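Local coordinates for protein inactive glucansucrase (Lactobacillus reuteri, PDB 5JBD) that is an inactive member of the glucansucrase family, a calcium-binding protein built round a TIM-barrel-type domain of glycosyl hydrolase family 70, at residues S174-M178 with P179-P183; L398-R401 with L402-K405; E798-G801 with G802-L805. One frame throughout, in Å; residues are numbered along the deposited sequence.

Along the chain the three contacts follow one another without overlap, and all belong to its glycosyl hydrolase family 70 part. Interaction 1 sits in the loop between helix 151-162 and strand 193-197, interaction 2 on helix 392-406, and interaction 3 where helix 794-800 gives way to the turns before helix 805-811. Each contact is local. Interactions 1 and 2 have centres about 17 Å apart, and packing of Pro183 CB on Ile404 CD1 at 3.8 Å ties the 174-183 loop to helix 392-406. Interaction 3 lies on the opposite side of the chain's centre, its nearest atoms more than 30 Å from either, and makes no contact with them.

Interaction 1 (S174-M178 with P179-P183)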
loop_
_atom_site.group_PDB
_atom_site.type_symbol
_atom_site.label_atom_id
_atom_site.label_comp_id
_atom_site.label_asym_id
_atom_site.label_seq_id
_atom_site.Cartn_x
_atom_site.Cartn_y
_atom_site.Cartn_z
ATOM N N SER A 174 18.639 10.513 4.792
ATOM C CA SER A 174 17.507 10.571 3.868
ATOM C C SER A 174 17.900 11.285 2.588
ATOM O O SER A 174 18.621 12.272 2.617
ATOM C CB SER A 174 16.316 11.303 4.491
ATOM O OG SER A 174 15.246 11.407 3.558
ATOM N N LEU A 175 17.380 10.800 1.468
ATOM C CA LEU A 175 17.526 11.504 0.197
ATOM C C LEU A 175 16.808 12.877 0.204
ATOM O O LEU A 175 17.169 13.761 -0.566
ATOM C CB LEU A 175 17.045 10.618 -0.963
ATOM C CG LEU A 175 17.751 9.263 -1.130
ATOM C CD1 LEU A 175 17.015 8.394 -2.148
ATOM C CD2 LEU A 175 19.188 9.449 -1.565
ATOM N N GLN A 176 15.828 13.054 1.098
ATOM C CA GLN A 176 15.161 14.354 1.342
ATOM C C GLN A 176 16.081 15.506 1.675
ATOM O O GLN A 176 15.716 16.669 1.432
ATOM C CB GLN A 176 14.148 14.260 2.486
ATOM C CG GLN A 176 12.856 13.547 2.113
ATOM C CD GLN A 176 11.842 13.481 3.268
ATOM O OE1 GLN A 176 10.629 13.572 3.052
ATOM N NE2 GLN A 176 12.336 13.362 4.498
ATOM N N SER A 177 17.257 15.201 2.218
ATOM C CA SER A 177 18.180 16.236 2.661
ATOM C C SER A 177 19.058 16.800 1.552
ATOM O O SER A 177 19.868 17.691 1.817
ATOM C CB SER A 177 19.103 15.670 3.735
ATOM O OG SER A 177 20.056 14.806 3.126
ATOM N N MET A 178 18.935 16.280 0.330
ATOM C CA MET A 178 19.851 16.656 -0.749
ATOM C C MET A 178 19.475 18.026 -1.286
ATOM O O MET A 178 18.314 18.426 -1.177
ATOM C CB MET A 178 19.903 15.560 -1.831
ATOM C CG MET A 178 20.832 14.430 -1.358
ATOM S SD MET A 178 22.599 14.854 -1.504
ATOM C CE MET A 178 22.890 14.589 -3.249
ATOM N N PRO A 179 20.466 18.774 -1.811
ATOM C CA PRO A 179 20.170 20.131 -2.255
ATOM C C PRO A 179 19.173 20.143 -3.418
ATOM O O PRO A 179 19.323 19.382 -4.378
ATOM C CB PRO A 179 21.539 20.687 -2.667
ATOM C CG PRO A 179 22.386 19.499 -2.955
ATOM C CD PRO A 179 21.851 18.369 -2.126
ATOM N N ASN A 180 18.143 20.975 -3.278
ATOM C CA ASN A 180 17.071 21.148 -4.263
ATOM C C ASN A 180 16.218 19.892 -4.481
ATOM O O ASN A 180 15.693 19.675 -5.574
ATOM C CB ASN A 180 17.634 21.659 -5.602
ATOM C CG ASN A 180 18.552 22.857 -5.442
ATOM O OD1 ASN A 180 19.594 22.928 -6.086
ATOM N ND2 ASN A 180 18.165 23.805 -4.597
ATOM N N TYR A 181 16.062 19.084 -3.432
ATOM C CA TYR A 181 15.255 17.868 -3.493
ATOM C C TYR A 181 13.824 18.205 -3.891
ATOM O O TYR A 181 13.254 19.185 -3.418
ATOM C CB TYR A 181 15.271 17.135 -2.147
ATOM C CG TYR A 181 14.361 15.914 -2.077
ATOM C CD1 TYR A 181 14.754 14.681 -2.617
ATOM C CD2 TYR A 181 13.110 15.992 -1.454
ATOM C CE1 TYR A 181 13.915 13.565 -2.541
ATOM C CE2 TYR A 181 12.264 14.888 -1.373
ATOM C CZ TYR A 181 12.663 13.676 -1.916
ATOM O OH TYR A 181 11.810 12.586 -1.828
ATOM N N ARG A 182 13.278 17.379 -4.775
ATOM C CA ARG A 182 11.921 17.506 -5.279
ATOM C C ARG A 182 11.118 16.366 -4.663
ATOM O O ARG A 182 11.445 15.202 -4.881
ATOM C CB ARG A 182 11.908 17.387 -6.811
ATOM C CG ARG A 182 12.887 18.316 -7.522
ATOM C CD ARG A 182 12.928 18.029 -9.024
ATOM N NE ARG A 182 11.664 18.343 -9.709
ATOM C CZ ARG A 182 11.292 19.576 -10.078
ATOM N NH1 ARG A 182 12.072 20.636 -9.833
ATOM N NH2 ARG A 182 10.124 19.760 -10.695
ATOM N N PRO A 183 10.082 16.688 -3.877
ATOM C CA PRO A 183 9.248 15.637 -3.274
ATOM C C PRO A 183 8.526 14.734 -4.280
ATOM O O PRO A 183 8.095 15.193 -5.333
ATOM C CB PRO A 183 8.213 16.423 -2.464
ATOM C CG PRO A 183 8.806 17.778 -2.265
ATOM C CD PRO A 183 9.710 18.042 -3.420
#
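A type II beta turn from Met178 to Tyr181 folds the loop back on the short 3-10 segment 175-177 that precedes it, and brings the Tyr181 ring over Gln176. The turn is closed by Tyr181 N donating to Met178 O at 3.3 Å; the N-H...O angle of 137° makes the bond bent, and the donor sits above the carbonyl plane, not on a lone pair. Tyr181 holds CG anti to its own N, which carries the ring back across the 3-10 segment. There Gln176 CA stands over the ring centre, 3.8 Å from the centroid and 8° off the normal, a CH-pi contact with one face. Gln176 CG extends this contact to Tyr181 CE2 at 3.8 Å, while the amide plane is turned 81° from the ring. Leu175 O approaches Tyr181 CD1 obliquely at 3.3 Å. At the head of the turn the bent Met178 chain lies alongside the Pro179 ring, with Met178 SD 3.6 Å from Pro179 CD. Upstream, Ser174 OG accepts from Gln176 N at 3.0 Å, and Ser174 O accepts hydrogen bonds from both N and OG of Ser177. Asp192 holds the start of the segment through Ser174 OG and Leu175 N, and Ile189 touches both Gln176 and Tyr181. The whole is a surface loop in which an ST turn opens a 3-10 segment and a type II turn follows it.

Interaction 2 (L398-R401 with L402-K405); sequences LINR and LIIK
Four consecutive i to i+4 bonds join 398-401 to 402-405 within the alpha-helix 392-406: Leu402 N to Leu398 O is 3.1 Å, and the bonds Ile403 N to Ile399 O, Ile404 N to Asn400 O and Lys405 N to Arg401 O are each 2.9 Å. Their N-H...O angles of 155° to 165° are those of regular alpha-helix through 398-405. Ile399 CG2 lies 4.2 Å from Ile403 CD1, an apolar contact, and the two residues also face helix 420-434 through Trp427 and Tyr422 respectively. Leu398 and Leu402 reach the same helix at Phe430 and Glu429, so this side of the helix forms a helix-helix interface. Asn400 runs beside Ile403, pointing the same way, with Asn400 OD1 3.7 Å from Ile403 CD1, while its ND2 donates to the backbone O of Lys185, which gives the buried amide a polar partner. Ile404 keeps CG1 beside its own N (chi1 -68°), folding that branch back along the preceding turn. As a result the carbonyl that receives the Ile404 N-H is also lined by the same residue's side chain, with Ile404 CG1 at 3.2 Å and Ile404 CD1 at 3.4 Å from Asn400 O.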
loop_
_atom_site.group_PDB
_atom_site.type_symbol
_atom_site.label_atom_id
_atom_site.label_comp_id
_atom_site.label_asym_id
_atom_site.label_seq_id
_atom_site.Cartn_x
_atom_site.Cartn_y
_atom_site.Cartn_z
ATOM N N LEU A 398 -2.474 12.412 -7.238
ATOM C CA LEU A 398 -3.036 13.702 -7.635
ATOM C C LEU A 398 -3.123 14.673 -6.449
ATOM O O LEU A 398 -2.754 15.848 -6.565
ATOM C CB LEU A 398 -4.423 13.484 -8.246
ATOM C CG LEU A 398 -5.078 14.572 -9.104
ATOM C CD1 LEU A 398 -6.057 13.929 -10.081
ATOM C CD2 LEU A 398 -5.789 15.623 -8.258
ATOM N N ILE A 399 -3.597 14.167 -5.315
ATOM C CA ILE A 399 -3.735 14.986 -4.106
ATOM C C ILE A 399 -2.360 15.399 -3.564
ATOM O O ILE A 399 -2.182 16.544 -3.178
ATOM C CB ILE A 399 -4.593 14.263 -3.037
ATOM C CG1 ILE A 399 -6.048 14.122 -3.506
ATOM C CG2 ILE A 399 -4.531 14.963 -1.674
ATOM C CD1 ILE A 399 -6.863 15.394 -3.545
ATOM N N ASN A 400 -1.394 14.480 -3.538
ATOM C CA ASN A 400 -0.038 14.833 -3.118
ATOM C C ASN A 400 0.652 15.827 -4.057
ATOM O O ASN A 400 1.408 16.689 -3.583
ATOM C CB ASN A 400 0.825 13.587 -2.943
ATOM C CG ASN A 400 0.487 12.797 -1.674
ATOM O OD1 ASN A 400 -0.126 13.318 -0.736
ATOM N ND2 ASN A 400 0.908 11.538 -1.640
ATOM N N ARG A 401 0.412 15.702 -5.371
ATOM C CA ARG A 401 0.889 16.702 -6.349
ATOM C C ARG A 401 0.387 18.089 -5.931
ATOM O O ARG A 401 1.160 19.036 -5.842
ATOM C CB ARG A 401 0.457 16.388 -7.827
ATOM C CG ARG A 401 1.610 15.895 -8.704
ATOM C CD ARG A 401 1.495 16.274 -10.204
ATOM N NE ARG A 401 2.284 15.384 -11.067
ATOM C CZ ARG A 401 3.624 15.296 -11.125
ATOM N NH1 ARG A 401 4.415 16.030 -10.341
ATOM N NH2 ARG A 401 4.192 14.436 -11.972
ATOM N N LEU A 402 -0.905 18.169 -5.636
ATOM C CA LEU A 402 -1.548 19.414 -5.216
ATOM C C LEU A 402 -0.982 19.932 -3.879
ATOM O O LEU A 402 -0.745 21.130 -3.743
ATOM C CB LEU A 402 -3.067 19.212 -5.163
ATOM C CG LEU A 402 -4.067 20.370 -5.087
ATOM C CD1 LEU A 402 -3.681 21.550 -5.968
ATOM C CD2 LEU A 402 -5.453 19.851 -5.462
ATOM N N ILE A 403 -0.721 19.037 -2.923
ATOM C CA ILE A 403 -0.085 19.417 -1.646
ATOM C C ILE A 403 1.302 20.022 -1.894
ATOM O O ILE A 403 1.635 21.082 -1.349
ATOM C CB ILE A 403 0.023 18.221 -0.659
ATOM C CG1 ILE A 403 -1.362 17.833 -0.126
ATOM C CG2 ILE A 403 0.936 18.548 0.521
ATOM C CD1 ILE A 403 -1.392 16.533 0.665
ATOM N N ILE A 404 2.100 19.341 -2.707
ATOM C CA ILE A 404 3.463 19.782 -3.014
ATOM C C ILE A 404 3.438 21.147 -3.698
ATOM O O ILE A 404 4.221 22.032 -3.338
ATOM C CB ILE A 404 4.234 18.744 -3.879
ATOM C CG1 ILE A 404 4.501 17.459 -3.068
ATOM C CG2 ILE A 404 5.574 19.315 -4.384
ATOM C CD1 ILE A 404 4.752 16.238 -3.933
ATOM N N LYS A 405 2.528 21.324 -4.649
ATOM C CA LYS A 405 2.369 22.607 -5.335
ATOM C C LYS A 405 1.938 23.729 -4.381
ATOM O O LYS A 405 2.475 24.841 -4.439
ATOM C CB LYS A 405 1.365 22.505 -6.487
ATOM C CG LYS A 405 1.124 23.836 -7.187
ATOM C CD LYS A 405 0.508 23.702 -8.570
ATOM C CE LYS A 405 0.662 25.002 -9.353
ATOM N NZ LYS A 405 -0.580 25.346 -10.096
#

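Interaction 3 (E798-G801 with G802-L805); sequences ETYG and GKYL
Lys803 runs back beside Tyr800 from the turn that ends helix 794-800. Its CB lies 3.3 Å from Tyr800 O. With CG anti to the backbone N (chi1 -179°) and every later torsion extended, the chain leaves straight: Lys803 CD passes Thr799 O at 3.8 Å and Tyr800 CD1 at 4.1 Å, approaching that ring obliquely. At the tip, Lys803 NZ comes to 4.1 Å from Tyr800 CE1. On the Tyr800 ring, Thr799 CG2 covers one face toward the rim, and Tyr804 OH meets the edge near the ring plane, 3.3 Å from Tyr800 CD1. The tyrosines lie side by side and pack against helix 249-263, Tyr800 meeting the ring of Phe261 and Tyr804 that of Tyr260. The backbone closes with Lys803 N to Tyr800 O, 3.0 Å and 167° at the hydrogen. Asn257 fixes the turn further, its ND2 donating to Tyr800 O and its OD1 accepting from Tyr804 N. Gly802 takes positive phi (70°), as the third position of a type II turn requires. A type II turn thus ends helix 794-800 and an overlapping type I turn leads into helix 805-811: a tight two-turn connection between consecutive helices.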
loop_
_atom_site.group_PDB
_atom_site.type_symbol
_atom_site.label_atom_id
_atom_site.label_comp_id
_atom_site.label_asym_id
_atom_site.label_seq_id
_atom_site.Cartn_x
_atom_site.Cartn_y
_atom_site.Cartn_z
ATOM N N GLU A 798 -0.113 -14.145 17.746
ATOM C CA GLU A 798 0.109 -15.142 18.802
ATOM C C GLU A 798 -0.901 -16.263 18.697
ATOM O O GLU A 798 -0.529 -17.417 18.723
ATOM C CB GLU A 798 0.024 -14.532 20.215
ATOM C CG GLU A 798 1.160 -13.580 20.575
ATOM C CD GLU A 798 2.467 -14.261 20.942
ATOM O OE1 GLU A 798 2.538 -15.521 20.962
ATOM O OE2 GLU A 798 3.450 -13.511 21.189
ATOM N N THR A 799 -2.174 -15.917 18.558
ATOM C CA THR A 799 -3.241 -16.914 18.525
ATOM C C THR A 799 -3.311 -17.680 17.196
ATOM O O THR A 799 -3.448 -18.900 17.197
ATOM C CB THR A 799 -4.610 -16.264 18.831
ATOM O OG1 THR A 799 -4.566 -15.668 20.126
ATOM C CG2 THR A 799 -5.744 -17.292 18.805
ATOM N N TYR A 800 -3.225 -16.967 16.073
ATOM C CA TYR A 800 -3.535 -17.550 14.757
ATOM C C TYR A 800 -2.327 -17.912 13.899
ATOM O O TYR A 800 -2.462 -18.675 12.932
ATOM C CB TYR A 800 -4.467 -16.601 13.997
ATOM C CG TYR A 800 -5.777 -16.421 14.723
ATOM C CD1 TYR A 800 -6.756 -17.382 14.632
ATOM C CD2 TYR A 800 -6.020 -15.303 15.535
ATOM C CE1 TYR A 800 -7.961 -17.241 15.313
ATOM C CE2 TYR A 800 -7.222 -15.152 16.228
ATOM C CZ TYR A 800 -8.186 -16.131 16.110
ATOM O OH TYR A 800 -9.377 -16.016 16.773
ATOM N N GLY A 801 -1.160 -17.381 14.246
ATOM C CA GLY A 801 0.039 -17.597 13.463
ATOM C C GLY A 801 0.383 -19.069 13.435
ATOM O O GLY A 801 0.592 -19.687 14.488
ATOM N N GLY A 802 0.391 -19.646 12.236
ATOM C CA GLY A 802 0.672 -21.066 12.072
ATOM C C GLY A 802 -0.380 -22.037 12.578
ATOM O O GLY A 802 -0.176 -23.251 12.497
ATOM N N LYS A 803 -1.518 -21.535 13.052
ATOM C CA LYS A 803 -2.520 -22.381 13.711
ATOM C C LYS A 803 -3.075 -23.507 12.816
ATOM O O LYS A 803 -3.356 -24.601 13.293
ATOM C CB LYS A 803 -3.665 -21.508 14.246
ATOM C CG LYS A 803 -4.758 -22.265 14.983
ATOM C CD LYS A 803 -5.819 -21.297 15.476
ATOM C CE LYS A 803 -6.916 -22.017 16.206
ATOM N NZ LYS A 803 -7.979 -21.116 16.717
ATOM N N TYR A 804 -3.221 -23.215 11.524
ATOM C CA TYR A 804 -3.811 -24.128 10.544
ATOM C C TYR A 804 -2.798 -24.977 9.752
ATOM O O TYR A 804 -3.196 -25.755 8.871
ATOM C CB TYR A 804 -4.698 -23.297 9.587
ATOM C CG TYR A 804 -5.568 -22.328 10.363
ATOM C CD1 TYR A 804 -6.572 -22.808 11.182
ATOM C CD2 TYR A 804 -5.350 -20.948 10.331
ATOM C CE1 TYR A 804 -7.356 -21.946 11.931
ATOM C CE2 TYR A 804 -6.133 -20.083 11.081
ATOM C CZ TYR A 804 -7.136 -20.589 11.868
ATOM O OH TYR A 804 -7.916 -19.751 12.606
ATOM N N LEU A 805 -1.506 -24.847 10.062
ATOM C CA LEU A 805 -0.472 -25.565 9.307
ATOM C C LEU A 805 -0.586 -27.097 9.368
ATOM O O LEU A 805 -0.400 -27.766 8.339
ATOM C CB LEU A 805 0.930 -25.099 9.717
ATOM C CG LEU A 805 1.269 -23.663 9.262
ATOM C CD1 LEU A 805 2.599 -23.223 9.854
ATOM C CD2 LEU A 805 1.304 -23.541 7.741
#